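Local coordinates for mannonate dehydratase (PDB 3BDK), which probably catalyses the dehydration of D-mannonate to 2-dehydro-3-deoxy-D-gluconate, a step of glucuronate breakdown that depends on manganese or ferrous iron, at residues V49-D54 against T81-I86; T132-H137 against A148-D153. All blocks are in the same frame, centred on the assembly; numbering follows the deposited sequence.

Contact 1: V49-D54 against T81-I86; sequences VTAVYD and TVIESI
The flat carbonyl group of Thr-50 receives Glu-84 from one face: Glu-84 N lies 3.1 Å from Thr-50 O but 53° out of the carbonyl plane, and the N-H...O angle of 135° shows a bent hydrogen bond. Ile-83 crowds the same oxygen, its CG2 3.3 Å from Thr-50 O. Another flat group, the carboxylate of Glu-84, has Val-49 CG1 3.6 Å from its OE1, and that methyl also lies 3.4 Å from Glu-84 CB. A bend at chi2 (96°) brings the carboxylate back beside the valine instead of letting the chain run straight. The side chains of Val-49 and Val-82 run alongside each other in the same direction, CG2 of Val-49 being 4.0 Å from CB of Val-82. Farther on, Ala-51 CB rests 3.4 Å from Glu-84 O, where Glu-84 is the centre of an inverse gamma turn. Arg-328 forms a salt bridge with Glu-84 OE1, and bound D-mannose touches the Glu-84 side chain. The contact joins the first two strands of the TIM barrel, 47-50 and 79-84, linked through helix 63-74; Val-82 packs on Phe-284 of strand 282-286, while Ile-83 meets Val-113 of helix 99-114.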
ATOM      1  N   VAL A  49      -4.642  -8.039  15.924  1.00 50.88           N
ATOM      2  CA  VAL A  49      -5.370  -9.298  15.825  1.00 51.03           C
ATOM      3  C   VAL A  49      -4.425 -10.396  16.308  1.00 52.39           C
ATOM      4  O   VAL A  49      -3.379 -10.644  15.709  1.00 52.55           O
ATOM      5  CB  VAL A  49      -5.816  -9.587  14.367  1.00 50.73           C
ATOM      6  CG1 VAL A  49      -6.135 -11.061  14.172  1.00 50.10           C
ATOM      7  CG2 VAL A  49      -7.005  -8.739  13.979  1.00 48.86           C
ATOM      8  N   THR A  50      -4.781 -11.046  17.407  1.00 53.74           N
ATOM      9  CA  THR A  50      -3.884 -12.017  18.022  1.00 54.97           C
ATOM     10  C   THR A  50      -4.645 -13.053  18.851  1.00 55.84           C
ATOM     11  O   THR A  50      -5.870 -13.006  18.958  1.00 55.82           O
ATOM     12  CB  THR A  50      -2.810 -11.311  18.903  1.00 54.88           C
ATOM     13  OG1 THR A  50      -1.889 -12.283  19.435  1.00 55.09           O
ATOM     14  CG2 THR A  50      -3.467 -10.532  20.033  1.00 54.81           C
ATOM     15  N   ALA A  51      -3.893 -13.981  19.428  1.00 56.97           N
ATOM     16  CA  ALA A  51      -4.443 -15.023  20.259  1.00 58.39           C
ATOM     17  C   ALA A  51      -3.421 -15.366  21.335  1.00 59.40           C
ATOM     18  O   ALA A  51      -2.290 -14.867  21.301  1.00 59.65           O
ATOM     19  CB  ALA A  51      -4.760 -16.245  19.412  1.00 58.09           C
ATOM     20  N   VAL A  52      -3.835 -16.217  22.275  1.00 60.46           N
ATOM     21  CA  VAL A  52      -2.995 -16.715  23.363  1.00 61.63           C
ATOM     22  C   VAL A  52      -2.261 -17.984  22.906  1.00 62.69           C
ATOM     23  O   VAL A  52      -2.842 -18.834  22.234  1.00 62.66           O
ATOM     24  CB  VAL A  52      -3.862 -16.970  24.641  1.00 61.52           C
ATOM     25  CG1 VAL A  52      -3.078 -17.683  25.720  1.00 61.72           C
ATOM     26  CG2 VAL A  52      -4.409 -15.658  25.188  1.00 60.74           C
ATOM     27  N   TYR A  53      -0.991 -18.120  23.267  1.00 64.17           N
ATOM     28  CA  TYR A  53      -0.187 -19.212  22.718  1.00 65.77           C
ATOM     29  C   TYR A  53       0.426 -20.220  23.702  1.00 66.43           C
ATOM     30  O   TYR A  53       1.123 -21.152  23.293  1.00 66.27           O
ATOM     31  CB  TYR A  53       0.867 -18.641  21.764  1.00 66.38           C
ATOM     32  CG  TYR A  53       0.259 -18.273  20.426  1.00 67.60           C
ATOM     33  CD1 TYR A  53      -0.171 -19.274  19.540  1.00 68.15           C
ATOM     34  CD2 TYR A  53       0.087 -16.937  20.049  1.00 68.35           C
ATOM     35  CE1 TYR A  53      -0.749 -18.958  18.316  1.00 68.57           C
ATOM     36  CE2 TYR A  53      -0.497 -16.606  18.812  1.00 68.58           C
ATOM     37  CZ  TYR A  53      -0.909 -17.626  17.957  1.00 68.26           C
ATOM     38  OH  TYR A  53      -1.485 -17.338  16.744  1.00 68.35           O
ATOM     39  N   ASP A  54       0.121 -20.054  24.986  1.00 67.44           N
ATOM     40  CA  ASP A  54       0.706 -20.881  26.052  1.00 68.48           C
ATOM     41  C   ASP A  54      -0.305 -21.796  26.777  1.00 69.22           C
ATOM     42  O   ASP A  54      -0.018 -22.325  27.864  1.00 69.27           O
ATOM     43  CB  ASP A  54       1.478 -19.993  27.060  1.00 68.37           C
ATOM     44  CG  ASP A  54       0.687 -18.750  27.496  1.00 67.78           C
ATOM     45  OD1 ASP A  54      -0.224 -18.292  26.763  1.00 66.65           O
ATOM     46  OD2 ASP A  54       0.988 -18.210  28.578  1.00 66.84           O
ATOM     47  N   THR A  81      -9.071  -5.685  18.222  1.00 57.77           N
ATOM     48  CA  THR A  81     -10.377  -5.521  17.587  1.00 56.77           C
ATOM     49  C   THR A  81     -11.069  -6.875  17.360  1.00 56.41           C
ATOM     50  O   THR A  81     -12.293  -6.932  17.177  1.00 56.02           O
ATOM     51  CB  THR A  81     -10.235  -4.768  16.241  1.00 56.97           C
ATOM     52  OG1 THR A  81     -11.517  -4.614  15.611  1.00 57.34           O
ATOM     53  CG2 THR A  81      -9.287  -5.510  15.301  1.00 56.03           C
ATOM     54  N   VAL A  82     -10.262  -7.945  17.376  1.00 55.69           N
ATOM     55  CA  VAL A  82     -10.653  -9.303  16.998  1.00 55.00           C
ATOM     56  C   VAL A  82      -9.591 -10.257  17.514  1.00 54.47           C
ATOM     57  O   VAL A  82      -8.414  -9.917  17.541  1.00 54.43           O
ATOM     58  CB  VAL A  82     -10.682  -9.490  15.454  1.00 55.22           C
ATOM     59  CG1 VAL A  82     -10.922 -10.956  15.086  1.00 55.15           C
ATOM     60  CG2 VAL A  82     -11.720  -8.586  14.786  1.00 55.10           C
ATOM     61  N   ILE A  83      -9.999 -11.454  17.911  1.00 54.04           N
ATOM     62  CA  ILE A  83      -9.041 -12.486  18.284  1.00 54.06           C
ATOM     63  C   ILE A  83      -8.979 -13.541  17.194  1.00 53.82           C
ATOM     64  O   ILE A  83      -9.997 -14.131  16.839  1.00 53.85           O
ATOM     65  CB  ILE A  83      -9.379 -13.111  19.658  1.00 54.37           C
ATOM     66  CG1 ILE A  83      -8.988 -12.126  20.765  1.00 54.67           C
ATOM     67  CG2 ILE A  83      -8.674 -14.471  19.853  1.00 53.96           C
ATOM     68  CD1 ILE A  83      -9.191 -12.631  22.154  1.00 56.27           C
ATOM     69  N   GLU A  84      -7.795 -13.757  16.636  1.00 53.49           N
ATOM     70  CA  GLU A  84      -7.685 -14.728  15.576  1.00 53.05           C
ATOM     71  C   GLU A  84      -7.433 -16.064  16.188  1.00 52.72           C
ATOM     72  O   GLU A  84      -6.288 -16.501  16.382  1.00 52.31           O
ATOM     73  CB  GLU A  84      -6.620 -14.413  14.546  1.00 53.39           C
ATOM     74  CG  GLU A  84      -6.747 -15.319  13.327  1.00 54.10           C
ATOM     75  CD  GLU A  84      -7.523 -14.696  12.174  1.00 54.81           C
ATOM     76  OE1 GLU A  84      -7.984 -13.541  12.292  1.00 55.57           O
ATOM     77  OE2 GLU A  84      -7.646 -15.355  11.122  1.00 54.78           O
ATOM     78  N   SER A  85      -8.559 -16.674  16.524  1.00 52.28           N
ATOM     79  CA  SER A  85      -8.678 -18.088  16.736  1.00 51.75           C
ATOM     80  C   SER A  85      -8.486 -18.483  18.183  1.00 51.40           C
ATOM     81  O   SER A  85      -7.380 -18.446  18.720  1.00 51.33           O
ATOM     82  CB  SER A  85      -7.760 -18.881  15.798  1.00 51.65           C
ATOM     83  OG  SER A  85      -8.348 -20.118  15.454  1.00 51.85           O
ATOM     84  N   ILE A  86      -9.618 -18.800  18.804  1.00 51.21           N
ATOM     85  CA  ILE A  86      -9.685 -19.861  19.791  1.00 50.66           C
ATOM     86  C   ILE A  86     -10.004 -21.143  18.990  1.00 50.17           C
ATOM     87  O   ILE A  86     -11.115 -21.304  18.478  1.00 49.93           O
ATOM     88  CB  ILE A  86     -10.779 -19.611  20.846  1.00 51.03           C
ATOM     89  CG1 ILE A  86     -10.734 -18.166  21.357  1.00 50.76           C
ATOM     90  CG2 ILE A  86     -10.637 -20.608  21.991  1.00 51.20           C
ATOM     91  CD1 ILE A  86     -11.917 -17.787  22.246  1.00 50.04           C
TER

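Contact 2: T132-H137 against A148-D153; sequences TRSDLH and AFLKSD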
ATOM      1  N   THR A 132      -3.816 -25.926   3.669  1.00 37.34           N
ATOM      2  CA  THR A 132      -2.919 -26.828   2.984  1.00 37.02           C
ATOM      3  C   THR A 132      -2.335 -26.072   1.805  1.00 36.82           C
ATOM      4  O   THR A 132      -3.071 -25.483   1.005  1.00 36.85           O
ATOM      5  CB  THR A 132      -3.698 -28.049   2.501  1.00 37.05           C
ATOM      6  OG1 THR A 132      -4.228 -28.746   3.633  1.00 38.21           O
ATOM      7  CG2 THR A 132      -2.828 -29.000   1.675  1.00 38.24           C
ATOM      8  N   ARG A 133      -1.016 -26.067   1.710  1.00 36.08           N
ATOM      9  CA  ARG A 133      -0.354 -25.544   0.540  1.00 36.02           C
ATOM     10  C   ARG A 133       0.585 -26.626   0.042  1.00 36.47           C
ATOM     11  O   ARG A 133       1.021 -27.466   0.823  1.00 36.74           O
ATOM     12  CB  ARG A 133       0.418 -24.265   0.866  1.00 35.60           C
ATOM     13  CG  ARG A 133      -0.440 -23.076   1.319  1.00 35.27           C
ATOM     14  CD  ARG A 133      -1.513 -22.688   0.272  1.00 34.28           C
ATOM     15  NE  ARG A 133      -2.241 -21.490   0.670  1.00 34.01           N
ATOM     16  CZ  ARG A 133      -3.438 -21.482   1.254  1.00 34.99           C
ATOM     17  NH1 ARG A 133      -4.081 -22.621   1.500  1.00 32.68           N
ATOM     18  NH2 ARG A 133      -3.997 -20.322   1.591  1.00 34.45           N
ATOM     19  N   SER A 134       0.876 -26.617  -1.259  1.00 36.54           N
ATOM     20  CA  SER A 134       1.822 -27.545  -1.848  1.00 36.36           C
ATOM     21  C   SER A 134       3.215 -26.924  -1.824  1.00 36.42           C
ATOM     22  O   SER A 134       4.224 -27.625  -1.937  1.00 36.44           O
ATOM     23  CB  SER A 134       1.427 -27.843  -3.296  1.00 36.13           C
ATOM     24  OG  SER A 134       2.269 -27.142  -4.206  1.00 37.39           O
ATOM     25  N   ASP A 135       3.270 -25.599  -1.696  1.00 36.51           N
ATOM     26  CA  ASP A 135       4.517 -24.867  -1.935  1.00 36.00           C
ATOM     27  C   ASP A 135       4.478 -23.488  -1.301  1.00 35.67           C
ATOM     28  O   ASP A 135       3.603 -22.677  -1.623  1.00 35.78           O
ATOM     29  CB  ASP A 135       4.770 -24.767  -3.449  1.00 36.19           C
ATOM     30  CG  ASP A 135       6.153 -24.215  -3.793  1.00 36.04           C
ATOM     31  OD1 ASP A 135       6.916 -23.806  -2.890  1.00 34.43           O
ATOM     32  OD2 ASP A 135       6.468 -24.175  -4.999  1.00 36.45           O
ATOM     33  N   LEU A 136       5.467 -23.227  -0.443  1.00 35.38           N
ATOM     34  CA  LEU A 136       5.499 -22.061   0.428  1.00 34.95           C
ATOM     35  C   LEU A 136       6.487 -20.997  -0.016  1.00 34.90           C
ATOM     36  O   LEU A 136       6.789 -20.057   0.738  1.00 34.68           O
ATOM     37  CB  LEU A 136       5.803 -22.474   1.870  1.00 35.00           C
ATOM     38  CG  LEU A 136       5.015 -23.635   2.494  1.00 35.03           C
ATOM     39  CD1 LEU A 136       5.540 -23.885   3.893  1.00 36.29           C
ATOM     40  CD2 LEU A 136       3.528 -23.378   2.537  1.00 32.14           C
ATOM     41  N   HIS A 137       6.971 -21.141  -1.243  1.00 34.67           N
ATOM     42  CA  HIS A 137       7.778 -20.122  -1.913  1.00 34.82           C
ATOM     43  C   HIS A 137       7.587 -20.316  -3.408  1.00 34.37           C
ATOM     44  O   HIS A 137       8.559 -20.585  -4.129  1.00 34.84           O
ATOM     45  CB  HIS A 137       9.269 -20.288  -1.587  1.00 35.03           C
ATOM     46  CG  HIS A 137       9.571 -20.333  -0.121  1.00 37.77           C
ATOM     47  ND1 HIS A 137       9.392 -19.247   0.715  1.00 40.03           N
ATOM     48  CD2 HIS A 137      10.031 -21.338   0.661  1.00 39.28           C
ATOM     49  CE1 HIS A 137       9.729 -19.584   1.947  1.00 40.16           C
ATOM     50  NE2 HIS A 137      10.115 -20.849   1.943  1.00 40.78           N
ATOM     51  N   ALA A 148       1.250 -21.359  -2.648  1.00 31.13           N
ATOM     52  CA  ALA A 148       0.441 -21.896  -3.698  1.00 31.91           C
ATOM     53  C   ALA A 148       0.011 -23.284  -3.292  1.00 33.25           C
ATOM     54  O   ALA A 148       0.758 -24.009  -2.628  1.00 33.81           O
ATOM     55  CB  ALA A 148       1.214 -21.921  -5.005  1.00 31.01           C
ATOM     56  N   PHE A 149      -1.222 -23.613  -3.662  1.00 34.36           N
ATOM     57  CA  PHE A 149      -1.749 -24.958  -3.628  1.00 35.03           C
ATOM     58  C   PHE A 149      -1.906 -25.423  -5.066  1.00 35.59           C
ATOM     59  O   PHE A 149      -2.799 -24.961  -5.775  1.00 35.57           O
ATOM     60  CB  PHE A 149      -3.114 -24.948  -2.944  1.00 34.78           C
ATOM     61  CG  PHE A 149      -3.778 -26.289  -2.887  1.00 35.83           C
ATOM     62  CD1 PHE A 149      -3.474 -27.188  -1.865  1.00 37.22           C
ATOM     63  CD2 PHE A 149      -4.716 -26.656  -3.839  1.00 37.38           C
ATOM     64  CE1 PHE A 149      -4.090 -28.427  -1.799  1.00 36.82           C
ATOM     65  CE2 PHE A 149      -5.330 -27.902  -3.788  1.00 37.97           C
ATOM     66  CZ  PHE A 149      -5.017 -28.788  -2.761  1.00 36.48           C
ATOM     67  N   LEU A 150      -1.044 -26.330  -5.505  1.00 36.90           N
ATOM     68  CA  LEU A 150      -1.156 -26.874  -6.851  1.00 38.39           C
ATOM     69  C   LEU A 150      -1.592 -28.324  -6.766  1.00 39.25           C
ATOM     70  O   LEU A 150      -0.823 -29.206  -6.359  1.00 39.67           O
ATOM     71  CB  LEU A 150       0.164 -26.759  -7.613  1.00 38.46           C
ATOM     72  CG  LEU A 150       0.674 -25.431  -8.177  1.00 39.37           C
ATOM     73  CD1 LEU A 150       0.855 -24.384  -7.094  1.00 40.05           C
ATOM     74  CD2 LEU A 150       2.014 -25.626  -8.932  1.00 38.71           C
ATOM     75  N   LYS A 151      -2.833 -28.564  -7.159  1.00 40.33           N
ATOM     76  CA  LYS A 151      -3.437 -29.880  -7.050  1.00 40.88           C
ATOM     77  C   LYS A 151      -2.498 -31.000  -7.501  1.00 42.22           C
ATOM     78  O   LYS A 151      -2.118 -31.857  -6.700  1.00 42.49           O
ATOM     79  CB  LYS A 151      -4.747 -29.930  -7.823  1.00 39.95           C
ATOM     80  CG  LYS A 151      -5.919 -29.364  -7.063  1.00 37.85           C
ATOM     81  CD  LYS A 151      -7.161 -29.413  -7.905  1.00 33.33           C
ATOM     82  CE  LYS A 151      -8.230 -28.524  -7.355  1.00 30.97           C
ATOM     83  NZ  LYS A 151      -9.376 -28.554  -8.275  1.00 29.53           N
ATOM     84  N   SER A 152      -2.094 -30.970  -8.763  1.00 43.57           N
ATOM     85  CA  SER A 152      -1.387 -32.101  -9.341  1.00 44.74           C
ATOM     86  C   SER A 152      -0.142 -32.475  -8.554  1.00 45.83           C
ATOM     87  O   SER A 152       0.302 -33.613  -8.603  1.00 46.78           O
ATOM     88  CB  SER A 152      -1.067 -31.861 -10.814  1.00 44.48           C
ATOM     89  OG  SER A 152      -2.271 -31.713 -11.550  1.00 43.97           O
ATOM     90  N   ASP A 153       0.393 -31.536  -7.793  1.00 46.77           N
ATOM     91  CA  ASP A 153       1.604 -31.800  -7.046  1.00 47.88           C
ATOM     92  C   ASP A 153       1.276 -32.460  -5.714  1.00 48.12           C
ATOM     93  O   ASP A 153       2.135 -33.097  -5.091  1.00 48.22           O
ATOM     94  CB  ASP A 153       2.410 -30.507  -6.859  1.00 48.60           C
ATOM     95  CG  ASP A 153       2.881 -29.901  -8.197  1.00 50.52           C
ATOM     96  OD1 ASP A 153       2.132 -29.949  -9.211  1.00 52.08           O
ATOM     97  OD2 ASP A 153       4.008 -29.362  -8.229  1.00 52.12           O
TER
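Thr-132 and Phe-149 meet at an oblique angle, with the threonine methyl CG2 3.7 Å from CE1 of the ring. In Phe-149 a chi1 of 178° sends the ring toward Thr-132, where CD1 of Phe-149 lies 3.4 Å from Thr-132 O; Arg-133 CA lies at the edge of the ring. Arg-133 lays its CB 3.5 Å from Ala-148 O before its chain bends at chi2 (-58°). With a further turn at its end, the chain sets Arg-133 NH1 3.1 Å from Thr-132 O in a hydrogen bond, the oxygen almost in the guanidinium plane. Asp-222 and Glu-299 form salt bridges with the same guanidinium group, fixing its rotation near the bound D-mannose. Beside it the backbone forms a classic beta bulge: Ser-134 N reaches Ala-148 O at 2.9 Å on a lone pair, Asp-135 N adds a weak bond to that oxygen, and Ala-148 N returns a straighter bond (159°) to Asp-135 O at 2.9 Å. Asp-135 OD1 accepts from His-137 N in an Asx turn, and OD2 bonds to His-138. Strands 135-139 and 145-150 thus form a hairpin at one side of a four-stranded antiparallel sheet; strand 296-299 flanks 145-150, where the rings of Phe-149 and Phe-297 meet, and Leu-150 packs on Thr-383 of the second subunit.

Overall arrangement
Contact 1 is buried, centred about 11 Å from the centre of the chain, whereas contact 2 is partly buried and centred about 19 Å out. They share no strand: 49-54 and 81-86 lie on strands of the parallel barrel sheet, 132-137 and 148-153 on strands 135-139 and 145-150 of a separate antiparallel sheet. The first relies on aliphatic contacts with one bent backbone hydrogen bond; the second has three backbone bonds, one weak, and a bulge. Their centres stand about 26 Å apart and their nearest atoms about 11 Å, without touching. Both nevertheless approach the bound D-mannose, the side chains of Glu-84 and Arg-133 each coming within about 4 Å of the sugar at nearest atoms.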